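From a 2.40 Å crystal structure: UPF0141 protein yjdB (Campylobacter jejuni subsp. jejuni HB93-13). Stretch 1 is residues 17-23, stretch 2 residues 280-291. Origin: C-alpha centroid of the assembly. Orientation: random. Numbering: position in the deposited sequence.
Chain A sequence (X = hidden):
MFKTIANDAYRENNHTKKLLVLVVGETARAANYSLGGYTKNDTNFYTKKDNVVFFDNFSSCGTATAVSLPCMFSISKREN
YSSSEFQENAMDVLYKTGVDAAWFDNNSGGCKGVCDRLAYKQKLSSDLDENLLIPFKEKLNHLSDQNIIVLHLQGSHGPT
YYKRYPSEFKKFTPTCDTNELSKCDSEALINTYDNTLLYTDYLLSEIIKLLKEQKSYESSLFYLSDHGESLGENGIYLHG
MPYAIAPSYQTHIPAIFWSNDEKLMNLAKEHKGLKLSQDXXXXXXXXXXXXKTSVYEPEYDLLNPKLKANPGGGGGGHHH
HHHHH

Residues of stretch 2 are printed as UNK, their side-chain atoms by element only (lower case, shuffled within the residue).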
ATOM      1  N   LYS A  17      21.895   0.608  -9.003  1.00 75.76           N
ATOM      2  CA  LYS A  17      20.847   1.515  -9.458  1.00 73.87           C
ATOM      3  C   LYS A  17      19.480   0.932  -9.035  1.00 75.00           C
ATOM      4  O   LYS A  17      19.135  -0.193  -9.402  1.00 75.10           O
ATOM      5  CB  LYS A  17      20.958   1.727 -10.977  1.00 73.53           C
ATOM      6  CG  LYS A  17      22.342   2.261 -11.382  1.00 77.99           C
ATOM      7  CD  LYS A  17      22.320   3.511 -12.266  1.00 79.08           C
ATOM      8  CE  LYS A  17      23.757   3.946 -12.654  1.00 79.59           C
ATOM      9  NZ  LYS A  17      24.536   3.003 -13.533  1.00 71.62           N
ATOM     10  N   LYS A  18      18.725   1.691  -8.234  1.00 70.54           N
ATOM     11  CA  LYS A  18      17.522   1.160  -7.566  1.00 72.20           C
ATOM     12  C   LYS A  18      16.248   2.016  -7.739  1.00 69.06           C
ATOM     13  O   LYS A  18      16.297   3.256  -7.750  1.00 62.93           O
ATOM     14  CB  LYS A  18      17.792   0.972  -6.063  1.00 70.62           C
ATOM     15  CG  LYS A  18      18.677  -0.203  -5.686  1.00 69.96           C
ATOM     16  CD  LYS A  18      18.934  -0.203  -4.186  1.00 64.35           C
ATOM     17  CE  LYS A  18      19.512  -1.523  -3.715  1.00 68.65           C
ATOM     18  NZ  LYS A  18      18.450  -2.550  -3.462  1.00 69.18           N
ATOM     19  N   LEU A  19      15.109   1.338  -7.872  1.00 67.91           N
ATOM     20  CA  LEU A  19      13.803   2.008  -7.931  1.00 66.03           C
ATOM     21  C   LEU A  19      12.715   1.249  -7.182  1.00 58.02           C
ATOM     22  O   LEU A  19      12.303   0.174  -7.620  1.00 58.42           O
ATOM     23  CB  LEU A  19      13.365   2.203  -9.385  1.00 65.26           C
ATOM     24  CG  LEU A  19      11.944   2.736  -9.597  1.00 60.72           C
ATOM     25  CD1 LEU A  19      11.730   4.047  -8.858  1.00 59.17           C
ATOM     26  CD2 LEU A  19      11.626   2.890 -11.085  1.00 61.02           C
ATOM     27  N   LEU A  20      12.210   1.831  -6.097  1.00 54.43           N
ATOM     28  CA  LEU A  20      11.084   1.225  -5.383  1.00 58.08           C
ATOM     29  C   LEU A  20       9.819   2.071  -5.589  1.00 50.62           C
ATOM     30  O   LEU A  20       9.819   3.285  -5.365  1.00 51.69           O
ATOM     31  CB  LEU A  20      11.388   1.051  -3.882  1.00 48.28           C
ATOM     32  CG  LEU A  20      10.264   0.425  -3.043  1.00 51.01           C
ATOM     33  CD1 LEU A  20       9.931  -0.949  -3.589  1.00 50.22           C
ATOM     34  CD2 LEU A  20      10.602   0.331  -1.554  1.00 43.86           C
ATOM     35  N   VAL A  21       8.763   1.421  -6.066  1.00 44.78           N
ATOM     36  CA  VAL A  21       7.448   2.053  -6.158  1.00 49.72           C
ATOM     37  C   VAL A  21       6.589   1.492  -5.030  1.00 44.97           C
ATOM     38  O   VAL A  21       6.294   0.291  -4.994  1.00 41.74           O
ATOM     39  CB  VAL A  21       6.756   1.819  -7.539  1.00 51.75           C
ATOM     40  CG1 VAL A  21       5.316   2.299  -7.502  1.00 51.19           C
ATOM     41  CG2 VAL A  21       7.514   2.518  -8.684  1.00 42.25           C
ATOM     42  N   LEU A  22       6.254   2.362  -4.079  1.00 43.16           N
ATOM     43  CA  LEU A  22       5.428   1.992  -2.927  1.00 41.45           C
ATOM     44  C   LEU A  22       4.001   2.446  -3.175  1.00 43.27           C
ATOM     45  O   LEU A  22       3.730   3.642  -3.276  1.00 47.26           O
ATOM     46  CB  LEU A  22       5.955   2.636  -1.649  1.00 35.33           C
ATOM     47  CG  LEU A  22       5.202   2.382  -0.352  1.00 36.13           C
ATOM     48  CD1 LEU A  22       5.270   0.912   0.034  1.00 37.15           C
ATOM     49  CD2 LEU A  22       5.778   3.249   0.746  1.00 42.93           C
ATOM     50  N   VAL A  23       3.074   1.517  -3.284  1.00 41.50           N
ATOM     51  CA  VAL A  23       1.707   1.956  -3.497  1.00 46.55           C
ATOM     52  C   VAL A  23       0.882   1.800  -2.220  1.00 41.60           C
ATOM     53  O   VAL A  23       0.642   0.681  -1.759  1.00 41.26           O
ATOM     54  CB  VAL A  23       1.035   1.201  -4.655  1.00 45.77           C
ATOM     55  CG1 VAL A  23      -0.382   1.716  -4.845  1.00 43.94           C
ATOM     56  CG2 VAL A  23       1.820   1.431  -5.930  1.00 46.32           C
ATOM     57  N   UNK A 280       5.882  -3.835   9.830  1.00 45.27           N
ATOM     58  CA  UNK A 280       7.008  -4.196   8.997  1.00 47.08           C
ATOM     59  C   UNK A 280       7.424  -3.155   7.966  1.00 49.98           C
ATOM     60  O   UNK A 280       8.465  -3.321   7.340  1.00 50.31           O
ATOM     61  c   UNK A 280       6.701  -5.495   8.246  1.00 47.91           C
ATOM     62  n   UNK A 280       7.718  -7.287   9.495  1.00 54.51           N
ATOM     63  c   UNK A 280       6.584  -6.685   9.162  1.00 51.47           C
ATOM     64  o   UNK A 280       5.487  -7.067   9.569  1.00 52.86           O
ATOM     65  N   UNK A 281       6.645  -2.090   7.763  1.00 49.07           N
ATOM     66  CA  UNK A 281       6.938  -1.231   6.613  1.00 47.87           C
ATOM     67  C   UNK A 281       8.176  -0.390   6.899  1.00 49.56           C
ATOM     68  O   UNK A 281       8.997  -0.146   6.010  1.00 49.51           O
ATOM     69  c   UNK A 281       6.330  -0.252   3.778  1.00 40.98           C
ATOM     70  c   UNK A 281       5.751  -0.306   6.252  1.00 37.93           C
ATOM     71  c   UNK A 281       6.068   0.581   5.025  1.00 43.69           C
ATOM     72  c   UNK A 281       5.040   1.684   4.703  1.00 40.89           C
ATOM     73  N   UNK A 282       8.359  -0.024   8.160  1.00 49.17           N
ATOM     74  CA  UNK A 282       9.456   0.861   8.516  1.00 48.79           C
ATOM     75  C   UNK A 282      10.819   0.254   8.164  1.00 54.54           C
ATOM     76  O   UNK A 282      11.584   0.857   7.410  1.00 51.60           O
ATOM     77  c   UNK A 282      11.626   1.769  11.032  1.00 52.59           C
ATOM     78  c   UNK A 282      12.603   2.678  11.404  1.00 52.49           C
ATOM     79  c   UNK A 282       9.406   1.206  10.005  1.00 46.49           C
ATOM     80  c   UNK A 282      10.287   3.546  10.165  1.00 48.15           C
ATOM     81  c   UNK A 282      11.255   4.460  10.541  1.00 51.49           C
ATOM     82  c   UNK A 282      10.452   2.195  10.424  1.00 51.76           C
ATOM     83  c   UNK A 282      12.419   4.024  11.156  1.00 52.91           C
ATOM     84  N   UNK A 283      11.115  -0.942   8.678  1.00 52.09           N
ATOM     85  CA  UNK A 283      12.431  -1.534   8.444  1.00 56.10           C
ATOM     86  C   UNK A 283      12.566  -1.990   7.000  1.00 58.92           C
ATOM     87  O   UNK A 283      13.670  -1.952   6.441  1.00 58.05           O
ATOM     88  o   UNK A 283      12.885  -2.314  10.725  1.00 53.03           O
ATOM     89  c   UNK A 283      12.691  -2.724   9.380  1.00 56.80           C
ATOM     90  N   UNK A 284      11.446  -2.377   6.385  1.00 56.10           N
ATOM     91  CA  UNK A 284      11.471  -2.814   4.989  1.00 56.73           C
ATOM     92  C   UNK A 284      11.904  -1.671   4.087  1.00 55.87           C
ATOM     93  O   UNK A 284      12.634  -1.879   3.116  1.00 62.16           O
ATOM     94  o   UNK A 284       9.766  -4.535   5.232  1.00 50.79           O
ATOM     95  c   UNK A 284      10.097  -3.348   4.508  1.00 54.88           C
ATOM     96  c   UNK A 284      10.145  -3.696   3.030  1.00 49.54           C
ATOM     97  N   UNK A 285      11.488  -0.458   4.439  1.00 55.33           N
ATOM     98  CA  UNK A 285      11.810   0.727   3.644  1.00 54.77           C
ATOM     99  C   UNK A 285      13.253   1.211   3.878  1.00 54.54           C
ATOM    100  O   UNK A 285      13.922   1.682   2.958  1.00 54.67           O
ATOM    101  c   UNK A 285       9.396   1.757   3.375  1.00 48.05           C
ATOM    102  c   UNK A 285       8.655   2.995   3.804  1.00 48.81           C
ATOM    103  c   UNK A 285      10.814   1.841   3.956  1.00 51.86           C
ATOM    104  c   UNK A 285       9.377   1.643   1.854  1.00 47.42           C
ATOM    105  N   UNK A 286      13.728   1.112   5.112  1.00 54.34           N
ATOM    106  CA  UNK A 286      15.115   1.451   5.385  1.00 57.07           C
ATOM    107  C   UNK A 286      15.998   0.403   4.713  1.00 58.95           C
ATOM    108  O   UNK A 286      16.885   0.734   3.926  1.00 56.50           O
ATOM    109  c   UNK A 286      14.708   2.615   7.683  1.00 51.31           C
ATOM    110  c   UNK A 286      14.656   3.880   6.871  1.00 51.95           C
ATOM    111  c   UNK A 286      15.450   2.855   8.984  1.00 52.21           C
ATOM    112  c   UNK A 286      15.387   1.510   6.885  1.00 55.48           C
ATOM    113  N   UNK A 287      15.707  -0.866   4.994  1.00 58.79           N
ATOM    114  CA  UNK A 287      16.469  -1.974   4.450  1.00 61.52           C
ATOM    115  C   UNK A 287      16.612  -1.973   2.938  1.00 63.77           C
ATOM    116  O   UNK A 287      17.613  -2.447   2.396  1.00 70.25           O
ATOM    117  N   UNK A 288      15.616  -1.436   2.249  1.00 62.07           N
ATOM    118  CA  UNK A 288      15.606  -1.511   0.799  1.00 60.84           C
ATOM    119  C   UNK A 288      16.681  -0.628   0.209  1.00 62.04           C
ATOM    120  O   UNK A 288      17.270  -0.968  -0.821  1.00 66.37           O
ATOM    121  c   UNK A 288      13.550  -3.073  -2.951  1.00 52.99           C
ATOM    122  o   UNK A 288      13.854  -2.510  -5.248  1.00 57.39           O
ATOM    123  c   UNK A 288      14.433  -0.928  -3.568  1.00 49.62           C
ATOM    124  c   UNK A 288      13.643  -2.726  -1.621  1.00 54.18           C
ATOM    125  c   UNK A 288      13.947  -2.168  -3.920  1.00 52.66           C
ATOM    126  c   UNK A 288      14.127  -1.479  -1.238  1.00 55.55           C
ATOM    127  c   UNK A 288      14.246  -1.115   0.220  1.00 59.76           C
ATOM    128  c   UNK A 288      14.524  -0.590  -2.233  1.00 53.00           C
ATOM    129  N   UNK A 289      16.937   0.511   0.845  1.00 59.31           N
ATOM    130  CA  UNK A 289      17.958   1.414   0.331  1.00 61.21           C
ATOM    131  C   UNK A 289      19.236   1.298   1.163  1.00 62.28           C
ATOM    132  O   UNK A 289      20.104   2.164   1.102  1.00 56.96           O
ATOM    133  c   UNK A 289      15.002   2.775  -0.265  1.00 58.73           C
ATOM    134  c   UNK A 289      16.308   3.034  -0.650  1.00 60.46           C
ATOM    135  c   UNK A 289      15.514   3.563  -2.856  1.00 56.93           C
ATOM    136  c   UNK A 289      17.431   2.847   0.310  1.00 52.08           C
ATOM    137  c   UNK A 289      13.965   2.924  -1.160  1.00 55.27           C
ATOM    138  c   UNK A 289      14.220   3.315  -2.455  1.00 53.55           C
ATOM    139  c   UNK A 289      16.553   3.414  -1.958  1.00 62.11           C
ATOM    140  N   UNK A 290      19.359   0.172   1.871  1.00 63.98           N
ATOM    141  CA  UNK A 290      20.526  -0.147   2.699  1.00 67.54           C
ATOM    142  C   UNK A 290      20.896   0.937   3.709  1.00 65.53           C
ATOM    143  O   UNK A 290      22.075   1.255   3.870  1.00 71.69           O
ATOM    144  n   UNK A 290      21.350  -2.784   1.416  1.00 64.49           N
ATOM    145  o   UNK A 290      21.459  -1.409  -0.367  1.00 70.89           O
ATOM    146  c   UNK A 290      21.745  -0.431   1.808  1.00 65.40           C
ATOM    147  c   UNK A 290      21.516  -1.590   0.857  1.00 67.34           C
ATOM    148  N   UNK A 291      19.900   1.523   4.370  1.00 61.81           N
ATOM    149  CA  UNK A 291      20.189   2.566   5.353  1.00 63.78           C
ATOM    150  C   UNK A 291      20.799   1.944   6.608  1.00 65.30           C
ATOM    151  O   UNK A 291      20.213   1.042   7.220  1.00 62.51           O
ATOM    152  c   UNK A 291      19.237   4.341   6.874  1.00 51.20           C
ATOM    153  c   UNK A 291      18.927   3.386   5.732  1.00 57.51           C
ATOM    154  c   UNK A 291      18.427   4.178   4.533  1.00 58.78           C
TER

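Position 280 carries two side-chain carbons, the second bearing one oxygen and one nitrogen, and lies out of reach of the strand; this is Asn280. Position 281 has four carbons forked at the second, and one branch tip lies 4.1 Å from Leu22 CD1. The fork after a CH2 makes it Leu281, the tip being CD1. At 282 one carbon leads to a six-carbon ring without a heteroatom, out of reach of the strand: Phe282. Position 283, one carbon and one oxygen, is Ser283, also remote. Position 284 has one carbon carrying an oxygen and a methyl carbon, hence Thr284; its OG1 donates to Asn280 O at 2.8 Å, one helical turn back, and it makes no contact with the strand.

Position 285 again shows four carbons forked at the second. Its CA-to-CB bond points sideways, yet the end of the chain comes nearer, and one branch carbon lies 3.9 Å from Leu20 CD2 and 4.1 Å from Leu22 CD2. This is Leu285, and that carbon is CD2. The same four-carbon fork at 286 identifies Leu286, which does not reach the strand. Position 287 has no side-chain atoms and is Gly287; an ideal CB here would clash with Ser283 O at 3.0 Å.

At 288 one carbon leads to a six-carbon ring bearing one oxygen. A ring carbon sits 3.6 Å from Leu20 CB, and the ring oxygen is 3.9 Å from Leu19 O. The residue is Tyr288, with CE1 and OH as the atoms concerned. Position 289 is one carbon and a plain six-carbon ring, whose far carbon approaches Leu20 CB to 3.9 Å: Phe289, through CZ. Position 290 has two carbons, the second with an oxygen and a nitrogen; the oxygen lies 3.9 Å from Lys18 CE, giving Asn290 and its OD1. Position 291, three carbons with the fork at the first, is Val291, out of reach.

Strand and helix run nearly antiparallel, at 158°, so successive inward-pointing strand residues meet progressively earlier parts of stretch 2. Leu22 packs on Leu281 and Leu285, while Leu20 fits among Leu285, Tyr288 and Phe289. The Tyr288 ring is covered on both faces: Leu20 CB makes an off-centre CH-pi contact from one side, and Lys18 NZ stands over the other, 4.6 Å from the Tyr288 ring centroid. That cation-pi contact is joined by a weak hydrogen bond from Lys18 NZ to Tyr288 O at 3.3 Å, so the ammonium group finishes an otherwise largely apolar interface.

Stretch 2, residues 280-291: NLFSTLLGYFNV
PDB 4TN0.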